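Local coordinates for toxin-like protein (Paenibacillus larvae subsp. larvae BRL-230010, PDB 5DZQ), which transfers ADP-ribose from NAD+ to a protein target as a C3-like mono-ADP-ribosyltransferase toxin, its target probably being a small Rho-type GTPase, as in related C3 enzymes, at residues B[192-197]-B[203-208]; B[146-151]-B[155-160]; B[103-108]-B[121-126]; B[91-96]-B[179-184]. All coordinates share one frame; numbering follows the deposited sequence.

Interaction 1 of 4, residues B[192-197]-B[203-208]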
# COMPACT_ATOMS: atom_id res chain seq x y z
N ASP B 192 21.50 8.33 -10.05
CA ASP B 192 22.37 8.53 -11.21
C ASP B 192 21.81 9.60 -12.13
O ASP B 192 22.55 10.43 -12.67
CB ASP B 192 22.56 7.23 -12.00
CG ASP B 192 23.30 6.15 -11.21
OD1 ASP B 192 24.38 6.43 -10.65
OD2 ASP B 192 22.80 5.00 -11.16
N LYS B 193 20.50 9.59 -12.31
CA LYS B 193 19.86 10.51 -13.24
C LYS B 193 18.43 10.76 -12.81
O LYS B 193 17.79 9.90 -12.20
CB LYS B 193 19.90 9.93 -14.66
CG LYS B 193 19.75 10.96 -15.77
CD LYS B 193 19.94 10.29 -17.13
CE LYS B 193 20.04 11.30 -18.26
NZ LYS B 193 20.29 10.63 -19.57
N MET B 194 17.91 11.93 -13.13
CA MET B 194 16.55 12.29 -12.75
C MET B 194 15.93 13.15 -13.84
O MET B 194 16.52 14.15 -14.25
CB MET B 194 16.57 13.02 -11.40
CG MET B 194 15.27 13.02 -10.66
SD MET B 194 15.54 13.54 -8.94
CE MET B 194 13.85 13.78 -8.43
N TYR B 195 14.75 12.76 -14.34
CA TYR B 195 14.12 13.54 -15.40
C TYR B 195 12.63 13.31 -15.50
O TYR B 195 12.08 12.41 -14.87
CB TYR B 195 14.77 13.22 -16.77
CG TYR B 195 14.80 11.75 -17.15
CD1 TYR B 195 15.84 10.93 -16.72
CD2 TYR B 195 13.81 11.18 -17.94
CE1 TYR B 195 15.90 9.60 -17.06
CE2 TYR B 195 13.85 9.84 -18.29
CZ TYR B 195 14.90 9.05 -17.85
OH TYR B 195 14.96 7.72 -18.17
N ILE B 196 11.99 14.15 -16.30
CA ILE B 196 10.56 14.09 -16.52
C ILE B 196 10.24 13.32 -17.79
O ILE B 196 10.71 13.68 -18.87
CB ILE B 196 9.96 15.49 -16.63
CG1 ILE B 196 10.24 16.31 -15.36
CG2 ILE B 196 8.46 15.41 -16.93
CD1 ILE B 196 10.04 17.80 -15.55
N ILE B 197 9.43 12.29 -17.68
CA ILE B 197 8.95 11.58 -18.86
C ILE B 197 7.59 12.15 -19.25
O ILE B 197 6.64 12.14 -18.47
CB ILE B 197 8.83 10.07 -18.62
CG1 ILE B 197 10.19 9.49 -18.20
CG2 ILE B 197 8.35 9.36 -19.86
CD1 ILE B 197 10.14 8.01 -17.89
N GLU B 203 2.59 13.19 -16.87
CA GLU B 203 4.03 13.34 -16.79
C GLU B 203 4.53 12.56 -15.59
O GLU B 203 3.92 12.60 -14.52
CB GLU B 203 4.43 14.82 -16.69
CG GLU B 203 4.06 15.63 -17.93
CD GLU B 203 4.69 17.00 -17.96
OE1 GLU B 203 5.10 17.50 -16.89
OE2 GLU B 203 4.77 17.59 -19.05
N THR B 204 5.63 11.84 -15.78
CA THR B 204 6.17 10.96 -14.75
C THR B 204 7.55 11.45 -14.31
O THR B 204 8.40 11.77 -15.14
CB THR B 204 6.29 9.49 -15.27
OG1 THR B 204 5.00 9.02 -15.70
CG2 THR B 204 6.83 8.56 -14.18
N ILE B 205 7.78 11.52 -13.01
CA ILE B 205 9.10 11.85 -12.52
C ILE B 205 9.88 10.57 -12.47
O ILE B 205 9.50 9.62 -11.78
CB ILE B 205 9.04 12.53 -11.13
CG1 ILE B 205 8.45 13.93 -11.27
CG2 ILE B 205 10.43 12.60 -10.52
CD1 ILE B 205 8.00 14.55 -9.96
N LYS B 206 10.96 10.51 -13.24
CA LYS B 206 11.76 9.30 -13.39
C LYS B 206 13.05 9.42 -12.59
O LYS B 206 13.78 10.40 -12.71
CB LYS B 206 12.07 9.04 -14.88
CG LYS B 206 12.97 7.82 -15.17
CD LYS B 206 12.37 6.53 -14.60
CE LYS B 206 12.46 5.38 -15.59
NZ LYS B 206 13.85 4.94 -15.90
N ILE B 207 13.31 8.43 -11.75
CA ILE B 207 14.55 8.37 -10.98
C ILE B 207 15.32 7.11 -11.36
O ILE B 207 14.78 6.01 -11.29
CB ILE B 207 14.29 8.37 -9.45
CG1 ILE B 207 13.54 9.64 -9.05
CG2 ILE B 207 15.62 8.23 -8.69
CD1 ILE B 207 12.97 9.62 -7.64
N GLU B 208 16.56 7.28 -11.78
CA GLU B 208 17.41 6.13 -12.09
C GLU B 208 18.53 6.05 -11.05
O GLU B 208 19.27 7.01 -10.85
CB GLU B 208 17.96 6.23 -13.52
CG GLU B 208 16.82 6.35 -14.53
CD GLU B 208 17.30 6.30 -15.97
OE1 GLU B 208 18.50 6.55 -16.21
OE2 GLU B 208 16.46 6.02 -16.86
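Tyr195 and Glu208 join through polar side-chain chemistry: Tyr195 OH donates to Glu208 OE2 at 2.6 Å, meeting it from above the carboxylate plane, 54° out of it. OE2 sits at the edge of the phenol ring. The same oxygen offers its anti lone pair to Lys206 NZ in a salt bridge of 3.0 Å, and NZ also makes a weak bond to Thr157. A CH-pi contact completes the trio, with Lys206 CG over the Tyr195 ring, 4.0 Å from its centroid; beyond CG the lysine chain bends and carries NZ round to Glu208. Backbone bonds make the antiparallel hairpin, with hydrogen-bonded pairs Tyr195-Lys206 and Ile197-Thr204. At the Asp192 end, where Lys193 also pairs with Glu208, Glu208 O accepts from Asp192 N at 2.7 Å and from Lys193 N at 3.2 Å, a classic beta bulge. The apolar work is done on the other face: Met194 CG lies alongside Ile207 CG1 at 4.1 Å, and helix 118-128 covers Met194 and Ile196. The chemistry implies a two-sided hairpin, apolar beneath the helix and, Ile197 apart, largely polar on the other face, where two donors grip Glu208 OE2 and would probably favour the ionised carboxylate.

Interaction 2 of 4, residues B[146-151]-B[155-160]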
# COMPACT_ATOMS: atom_id res chain seq x y z
N ASN B 146 6.61 -8.68 -18.84
CA ASN B 146 6.20 -8.06 -20.10
C ASN B 146 5.67 -6.65 -19.85
O ASN B 146 5.38 -5.93 -20.80
CB ASN B 146 5.14 -8.91 -20.80
CG ASN B 146 3.87 -9.04 -19.97
OD1 ASN B 146 3.91 -8.92 -18.74
ND2 ASN B 146 2.74 -9.29 -20.64
N GLN B 147 5.54 -6.26 -18.58
CA GLN B 147 4.94 -4.98 -18.21
C GLN B 147 5.67 -4.26 -17.10
O GLN B 147 6.21 -4.91 -16.20
CB GLN B 147 3.49 -5.15 -17.75
CG GLN B 147 2.62 -5.93 -18.68
CD GLN B 147 1.31 -6.34 -18.01
OE1 GLN B 147 0.31 -5.64 -18.11
NE2 GLN B 147 1.33 -7.47 -17.32
N GLN B 148 5.67 -2.93 -17.17
CA GLN B 148 6.12 -2.09 -16.05
C GLN B 148 4.95 -1.22 -15.61
O GLN B 148 4.43 -0.44 -16.41
CB GLN B 148 7.31 -1.22 -16.47
CG GLN B 148 7.96 -0.41 -15.33
CD GLN B 148 9.15 0.41 -15.81
OE1 GLN B 148 10.30 0.19 -15.42
NE2 GLN B 148 8.86 1.37 -16.67
N PHE B 149 4.52 -1.35 -14.36
CA PHE B 149 3.33 -0.64 -13.91
C PHE B 149 3.76 0.70 -13.33
O PHE B 149 4.23 0.79 -12.20
CB PHE B 149 2.55 -1.47 -12.88
CG PHE B 149 1.99 -2.74 -13.46
CD1 PHE B 149 0.84 -2.71 -14.24
CD2 PHE B 149 2.63 -3.95 -13.26
CE1 PHE B 149 0.33 -3.87 -14.80
CE2 PHE B 149 2.12 -5.11 -13.82
CZ PHE B 149 0.97 -5.07 -14.59
N ALA B 150 3.61 1.73 -14.15
CA ALA B 150 4.18 3.05 -13.88
C ALA B 150 3.08 4.11 -13.80
O ALA B 150 3.24 5.22 -14.29
CB ALA B 150 5.20 3.41 -14.97
N MET B 151 1.96 3.77 -13.16
CA MET B 151 0.83 4.69 -13.13
C MET B 151 0.98 5.76 -12.04
O MET B 151 0.35 6.81 -12.11
CB MET B 151 -0.48 3.92 -12.90
CG MET B 151 -0.71 2.79 -13.91
SD MET B 151 0.11 1.24 -13.46
CE MET B 151 -0.60 0.92 -11.85
N LEU B 155 8.50 7.16 -10.74
CA LEU B 155 8.99 5.83 -11.07
C LEU B 155 10.48 5.80 -10.83
O LEU B 155 11.24 6.60 -11.38
CB LEU B 155 8.66 5.49 -12.54
CG LEU B 155 8.86 4.08 -13.12
CD1 LEU B 155 10.30 3.70 -13.31
CD2 LEU B 155 8.16 3.00 -12.29
N THR B 156 10.92 4.85 -10.00
CA THR B 156 12.34 4.66 -9.73
C THR B 156 12.79 3.33 -10.30
O THR B 156 12.19 2.31 -10.01
CB THR B 156 12.63 4.68 -8.21
OG1 THR B 156 12.15 5.90 -7.64
CG2 THR B 156 14.12 4.55 -7.95
N THR B 157 13.83 3.32 -11.13
CA THR B 157 14.45 2.05 -11.49
C THR B 157 15.78 1.95 -10.75
O THR B 157 16.48 2.94 -10.59
CB THR B 157 14.68 1.90 -13.01
OG1 THR B 157 15.31 3.08 -13.52
CG2 THR B 157 13.37 1.67 -13.73
N LEU B 158 16.11 0.74 -10.29
CA LEU B 158 17.32 0.52 -9.51
C LEU B 158 18.14 -0.61 -10.10
O LEU B 158 17.61 -1.69 -10.39
CB LEU B 158 16.99 0.18 -8.05
CG LEU B 158 16.19 1.18 -7.23
CD1 LEU B 158 14.97 0.53 -6.59
CD2 LEU B 158 17.07 1.82 -6.17
N LYS B 159 19.43 -0.37 -10.25
CA LYS B 159 20.35 -1.42 -10.63
C LYS B 159 20.88 -2.04 -9.34
O LYS B 159 21.49 -1.36 -8.52
CB LYS B 159 21.48 -0.88 -11.51
CG LYS B 159 22.58 -1.89 -11.82
CD LYS B 159 23.60 -1.33 -12.83
CE LYS B 159 24.16 0.01 -12.35
NZ LYS B 159 25.02 0.66 -13.39
N VAL B 160 20.61 -3.32 -9.15
CA VAL B 160 21.07 -4.01 -7.95
C VAL B 160 22.20 -4.93 -8.36
O VAL B 160 22.01 -5.80 -9.21
CB VAL B 160 19.95 -4.82 -7.28
CG1 VAL B 160 20.38 -5.31 -5.91
CG2 VAL B 160 18.69 -3.98 -7.17
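Ala150 and Leu155 make the apolar part of this contact, Ala150 CB resting on Leu155 CD2 at 4.0 Å. Leu155 holds CG anti to its own N (chi1 -171°), which lets its two methyls reach the loop 146-151. CD2 goes to the alanine, and CD1 to the side-chain amide of Gln148.

That amide supplies the mixed polar-apolar contacts. Gln148 reaches in with an extended chain from the direction opposite to Leu155, and its OE1 stands 4.1 Å from Leu155 CD1. The same oxygen lies 3.8 Å from Thr157 CG2, the threonine crossing the glutamine at about a right angle. Both are van der Waals contacts with methyl groups.

Hydrogen bonding is left to other partners. Tyr94 OH bonds Phe149 N; Thr157 OG1 bonds a glycerol, probably from the crystallisation liquor.

Only 142 Å² is buried in all, a light touch between an irregular loop and a sheet strand. The loop lies between strands 139-142 and 154-160, and its position is consistent with that of the phosphate-nicotinamide loop beside the NAD+ cleft in related C3-like toxins.

Interaction 3 of 4, residues B[103-108]-B[121-126]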
# COMPACT_ATOMS: atom_id res chain seq x y z
N GLY B 103 8.80 14.90 0.45
CA GLY B 103 8.62 15.82 1.57
C GLY B 103 7.56 16.88 1.32
O GLY B 103 7.06 17.01 0.20
N LYS B 104 7.23 17.65 2.36
CA LYS B 104 6.07 18.54 2.31
C LYS B 104 6.20 19.68 1.30
O LYS B 104 5.22 20.07 0.67
CB LYS B 104 5.79 19.13 3.70
CG LYS B 104 5.05 18.19 4.65
CD LYS B 104 4.64 18.92 5.93
CE LYS B 104 3.90 18.00 6.89
NZ LYS B 104 3.58 18.69 8.18
N GLU B 105 7.40 20.22 1.16
CA GLU B 105 7.60 21.37 0.27
C GLU B 105 7.35 21.01 -1.19
O GLU B 105 6.81 21.82 -1.95
CB GLU B 105 9.01 21.94 0.42
CG GLU B 105 10.13 20.93 0.29
CD GLU B 105 11.49 21.59 0.12
OE1 GLU B 105 11.53 22.77 -0.30
OE2 GLU B 105 12.51 20.93 0.41
N PHE B 106 7.72 19.80 -1.57
CA PHE B 106 7.57 19.38 -2.95
C PHE B 106 6.25 18.67 -3.20
O PHE B 106 5.70 18.74 -4.30
CB PHE B 106 8.73 18.46 -3.36
CG PHE B 106 10.08 19.13 -3.35
CD1 PHE B 106 10.39 20.10 -4.28
CD2 PHE B 106 11.03 18.77 -2.41
CE1 PHE B 106 11.63 20.72 -4.27
CE2 PHE B 106 12.28 19.38 -2.40
CZ PHE B 106 12.58 20.35 -3.33
N GLN B 107 5.74 18.01 -2.17
CA GLN B 107 4.61 17.09 -2.31
C GLN B 107 3.42 17.65 -3.09
O GLN B 107 2.90 16.99 -3.98
CB GLN B 107 4.13 16.64 -0.93
CG GLN B 107 3.01 15.63 -1.00
CD GLN B 107 2.64 15.09 0.36
OE1 GLN B 107 3.49 14.94 1.24
NE2 GLN B 107 1.35 14.81 0.55
N ASN B 108 3.00 18.87 -2.78
CA ASN B 108 1.84 19.43 -3.47
C ASN B 108 2.21 20.51 -4.49
O ASN B 108 1.34 21.02 -5.21
CB ASN B 108 0.85 20.00 -2.46
CG ASN B 108 0.19 18.91 -1.63
OD1 ASN B 108 0.38 18.84 -0.42
ND2 ASN B 108 -0.57 18.05 -2.30
N PHE B 121 11.07 21.43 -10.25
CA PHE B 121 11.74 20.17 -10.54
C PHE B 121 13.24 20.39 -10.56
O PHE B 121 14.00 19.59 -10.02
CB PHE B 121 11.27 19.59 -11.88
CG PHE B 121 11.97 18.30 -12.24
CD1 PHE B 121 11.63 17.11 -11.60
CD2 PHE B 121 12.95 18.27 -13.21
CE1 PHE B 121 12.27 15.92 -11.93
CE2 PHE B 121 13.59 17.08 -13.54
CZ PHE B 121 13.25 15.91 -12.90
N ARG B 122 13.65 21.50 -11.17
CA ARG B 122 15.05 21.91 -11.20
C ARG B 122 15.67 21.88 -9.81
O ARG B 122 16.75 21.30 -9.61
CB ARG B 122 15.16 23.31 -11.80
CG ARG B 122 16.44 23.61 -12.54
CD ARG B 122 16.28 24.90 -13.35
NE ARG B 122 15.08 24.84 -14.18
CZ ARG B 122 14.37 25.90 -14.55
NH1 ARG B 122 14.73 27.12 -14.17
NH2 ARG B 122 13.29 25.74 -15.31
N LYS B 123 14.98 22.48 -8.85
CA LYS B 123 15.42 22.49 -7.46
C LYS B 123 15.51 21.07 -6.89
O LYS B 123 16.48 20.73 -6.20
CB LYS B 123 14.48 23.35 -6.61
CG LYS B 123 14.98 23.66 -5.22
CD LYS B 123 13.82 24.01 -4.29
CE LYS B 123 14.29 24.57 -2.96
NZ LYS B 123 14.82 25.95 -3.11
N LEU B 124 14.50 20.26 -7.17
CA LEU B 124 14.49 18.88 -6.68
C LEU B 124 15.67 18.10 -7.24
O LEU B 124 16.38 17.42 -6.50
CB LEU B 124 13.17 18.19 -7.04
CG LEU B 124 12.98 16.77 -6.51
CD1 LEU B 124 13.09 16.73 -4.99
CD2 LEU B 124 11.65 16.16 -6.97
N ARG B 125 15.88 18.21 -8.55
CA ARG B 125 16.96 17.48 -9.23
C ARG B 125 18.34 17.86 -8.68
O ARG B 125 19.16 16.99 -8.41
CB ARG B 125 16.89 17.72 -10.74
CG ARG B 125 17.74 16.76 -11.56
CD ARG B 125 17.60 17.04 -13.05
NE ARG B 125 17.70 18.47 -13.31
CZ ARG B 125 17.68 19.02 -14.53
NH1 ARG B 125 17.57 18.25 -15.60
NH2 ARG B 125 17.77 20.34 -14.66
N ASP B 126 18.59 19.16 -8.53
CA ASP B 126 19.85 19.63 -7.94
C ASP B 126 20.02 19.09 -6.53
O ASP B 126 21.12 18.72 -6.12
CB ASP B 126 19.91 21.16 -7.92
CG ASP B 126 20.24 21.74 -9.28
OD1 ASP B 126 20.97 21.08 -10.04
OD2 ASP B 126 19.78 22.86 -9.58
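Gly103 O takes two backbone N-H groups, that of Gln107 at 2.9 Å and, weakly, that of Phe106, whose ring carries the contact with Leu124. These bonds hold the short, weakly bonded helical turn about 104-107 and present Phe106 to the longer helix 118-128, in which Arg125 N bonds Phe121 O at 2.8 Å.

Leu124 meets the ring squarely. Its CD1 methyl sits over the middle of one face, 3.9 Å from the Phe106 centroid and only 13° off the normal, a CH-pi contact. The leucine turns CG anti to its backbone N (chi1 -176°), and from there CD1 reaches across to the phenylalanine. Lys123, one residue earlier, brings CD to 4.0 Å from Phe106 CE1, approaching the ring obliquely. On the face away from Leu124 stands Glu105 OE1, 3.9 Å above the ring plane but displaced toward the rim.

Leu120 and Glu127 of helix 118-128 also touch Phe106, while Leu124 also packs on Phe102 and Met194. Nearby, Asn108 OD1 bonds Lys68 NZ of the second subunit.

Glu105 OE1 and Lys123 NZ remain 5.4 Å apart, at most a loose attraction at the exposed margin. The chemistry across this contact is therefore mainly dispersion and CH-pi: a buried ring and methyl join the two helices, with the hydrocarbon part of a lysine extending the apolar surface outward.

Interaction 4 of 4, residues B[91-96]-B[179-184]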
# COMPACT_ATOMS: atom_id res chain seq x y z
N VAL B 91 20.68 -7.11 -11.51
CA VAL B 91 19.32 -7.02 -12.03
C VAL B 91 18.78 -5.59 -11.98
O VAL B 91 19.21 -4.78 -11.15
CB VAL B 91 18.35 -7.92 -11.25
CG1 VAL B 91 18.79 -9.37 -11.31
CG2 VAL B 91 18.24 -7.46 -9.81
N GLN B 92 17.84 -5.29 -12.88
CA GLN B 92 17.09 -4.04 -12.82
C GLN B 92 15.72 -4.25 -12.19
O GLN B 92 14.98 -5.14 -12.60
CB GLN B 92 16.91 -3.44 -14.22
CG GLN B 92 18.19 -3.02 -14.90
CD GLN B 92 18.50 -1.55 -14.69
OE1 GLN B 92 17.60 -0.71 -14.56
NE2 GLN B 92 19.79 -1.22 -14.66
N VAL B 93 15.37 -3.44 -11.20
CA VAL B 93 14.04 -3.51 -10.61
C VAL B 93 13.45 -2.12 -10.56
O VAL B 93 14.13 -1.14 -10.86
CB VAL B 93 14.07 -4.14 -9.21
CG1 VAL B 93 14.54 -5.59 -9.31
CG2 VAL B 93 14.99 -3.34 -8.29
N TYR B 94 12.17 -2.02 -10.19
CA TYR B 94 11.51 -0.72 -10.15
C TYR B 94 10.49 -0.60 -9.04
O TYR B 94 10.02 -1.61 -8.50
CB TYR B 94 10.84 -0.42 -11.50
CG TYR B 94 9.55 -1.15 -11.76
CD1 TYR B 94 9.55 -2.42 -12.33
CD2 TYR B 94 8.33 -0.56 -11.46
CE1 TYR B 94 8.35 -3.08 -12.58
CE2 TYR B 94 7.15 -1.21 -11.71
CZ TYR B 94 7.16 -2.46 -12.26
OH TYR B 94 5.97 -3.09 -12.52
N ARG B 95 10.15 0.66 -8.73
CA ARG B 95 9.19 1.07 -7.70
C ARG B 95 8.40 2.26 -8.18
O ARG B 95 9.00 3.23 -8.63
CB ARG B 95 9.89 1.53 -6.41
CG ARG B 95 10.25 0.48 -5.42
CD ARG B 95 10.44 1.15 -4.07
NE ARG B 95 9.24 1.88 -3.69
CZ ARG B 95 8.17 1.32 -3.13
NH1 ARG B 95 8.15 0.01 -2.88
NH2 ARG B 95 7.11 2.06 -2.82
N GLY B 96 7.08 2.24 -8.05
CA GLY B 96 6.30 3.46 -8.22
C GLY B 96 6.14 4.12 -6.86
O GLY B 96 6.18 3.45 -5.83
N TYR B 179 6.62 -12.55 -8.50
CA TYR B 179 7.66 -12.26 -7.51
C TYR B 179 8.02 -10.78 -7.40
O TYR B 179 7.89 -10.03 -8.35
CB TYR B 179 8.94 -13.03 -7.82
CG TYR B 179 8.81 -14.53 -7.78
CD1 TYR B 179 8.60 -15.19 -6.58
CD2 TYR B 179 8.93 -15.29 -8.93
CE1 TYR B 179 8.49 -16.56 -6.53
CE2 TYR B 179 8.82 -16.66 -8.90
CZ TYR B 179 8.60 -17.29 -7.69
OH TYR B 179 8.49 -18.67 -7.65
N GLU B 180 8.50 -10.40 -6.23
CA GLU B 180 9.14 -9.11 -6.04
C GLU B 180 10.54 -9.37 -5.48
O GLU B 180 10.84 -10.48 -5.02
CB GLU B 180 8.34 -8.23 -5.07
CG GLU B 180 6.99 -7.78 -5.62
CD GLU B 180 6.35 -6.66 -4.81
OE1 GLU B 180 6.85 -6.34 -3.71
OE2 GLU B 180 5.34 -6.08 -5.27
N LEU B 181 11.40 -8.36 -5.54
CA LEU B 181 12.73 -8.46 -4.98
C LEU B 181 12.80 -7.58 -3.74
O LEU B 181 12.51 -6.38 -3.78
CB LEU B 181 13.80 -8.07 -6.00
CG LEU B 181 15.24 -8.28 -5.55
CD1 LEU B 181 15.53 -9.75 -5.20
CD2 LEU B 181 16.23 -7.79 -6.59
N LEU B 182 13.17 -8.19 -2.62
CA LEU B 182 13.16 -7.51 -1.33
C LEU B 182 14.58 -7.18 -0.92
O LEU B 182 15.42 -8.07 -0.81
CB LEU B 182 12.47 -8.37 -0.27
CG LEU B 182 12.48 -7.80 1.15
CD1 LEU B 182 11.69 -6.48 1.19
CD2 LEU B 182 11.88 -8.81 2.11
N LEU B 183 14.84 -5.91 -0.69
CA LEU B 183 16.19 -5.50 -0.30
C LEU B 183 16.21 -5.15 1.18
O LEU B 183 15.17 -4.81 1.75
CB LEU B 183 16.67 -4.32 -1.15
CG LEU B 183 17.41 -4.70 -2.44
CD1 LEU B 183 16.44 -5.25 -3.47
CD2 LEU B 183 18.20 -3.54 -3.01
N PRO B 184 17.39 -5.26 1.83
CA PRO B 184 17.52 -4.91 3.24
C PRO B 184 17.05 -3.49 3.57
O PRO B 184 17.06 -2.59 2.72
CB PRO B 184 19.04 -5.03 3.50
CG PRO B 184 19.51 -6.01 2.49
CD PRO B 184 18.64 -5.81 1.27
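The closest CA atoms, those of Val93 and Leu181, are 7.6 Å apart, and the two strands, from different sheets, meet through side chains alone. This is the core of the ADP-ribosyltransferase fold: strand 91-97 borders the five-stranded mixed sheet, and strand 179-183 is the middle strand of the three-stranded antiparallel sheet.

Leu181 makes the contact from its strand. It holds CG anti to its backbone N (chi1 -174°) and drives one methyl, CD2, at the opposing strand. There it meets Val91 and Val93, which, two residues apart in a strand, both turn CB toward the other sheet. Val91 contributes CG2, the branch lying between its backbone N and carbonyl carbon, and crosses the leucine obliquely. Val93 uses CG1 and comes in at about a right angle.

Around this apolar trio, Tyr168 touches both Val91 and Leu181, and Val160 packs on both valines. The neighbouring polar groups have partners of their own: Arg95 forms a salt bridge with Asp97 and bonds Ser140 O, whereas Glu180 pairs with Lys171. A backbone bond between Tyr94 and Ser142 ties strand 91-97 to the smaller sheet nearby.

The contact comes down to a triangle of methyls, with Leu181 CD2 at 3.8 Å from Val91 CG2 and 3.9 Å from Val93 CG1, while Val91 CG2 and Val93 CG1 are themselves 4.2 Å apart.

Interactions 1, 2 and 4 all reach the five-stranded mixed sheet, where strand 154-160 runs between 91-97 and 203-211. Backbone bonds tie it to both: Leu155 to Ile205 and Ile207 on one side, Leu158 and Val160 to Val93 and Val91 on the other. The centres of interactions 2 and 4 are about 9 Å apart, those of 1 and 2 about 11 Å, those of 3 and 4 about 24 Å. Helix 118-128, which interaction 3 joins to residues 103-108, also packs on the hairpin of interaction 1, Leu124 touching Met194. Along the chain, residues 91-96 and 179-184 bracket interactions 3 and 2, and the hairpin follows, so interaction 4 joins distant parts of one ADP-ribosyltransferase fold.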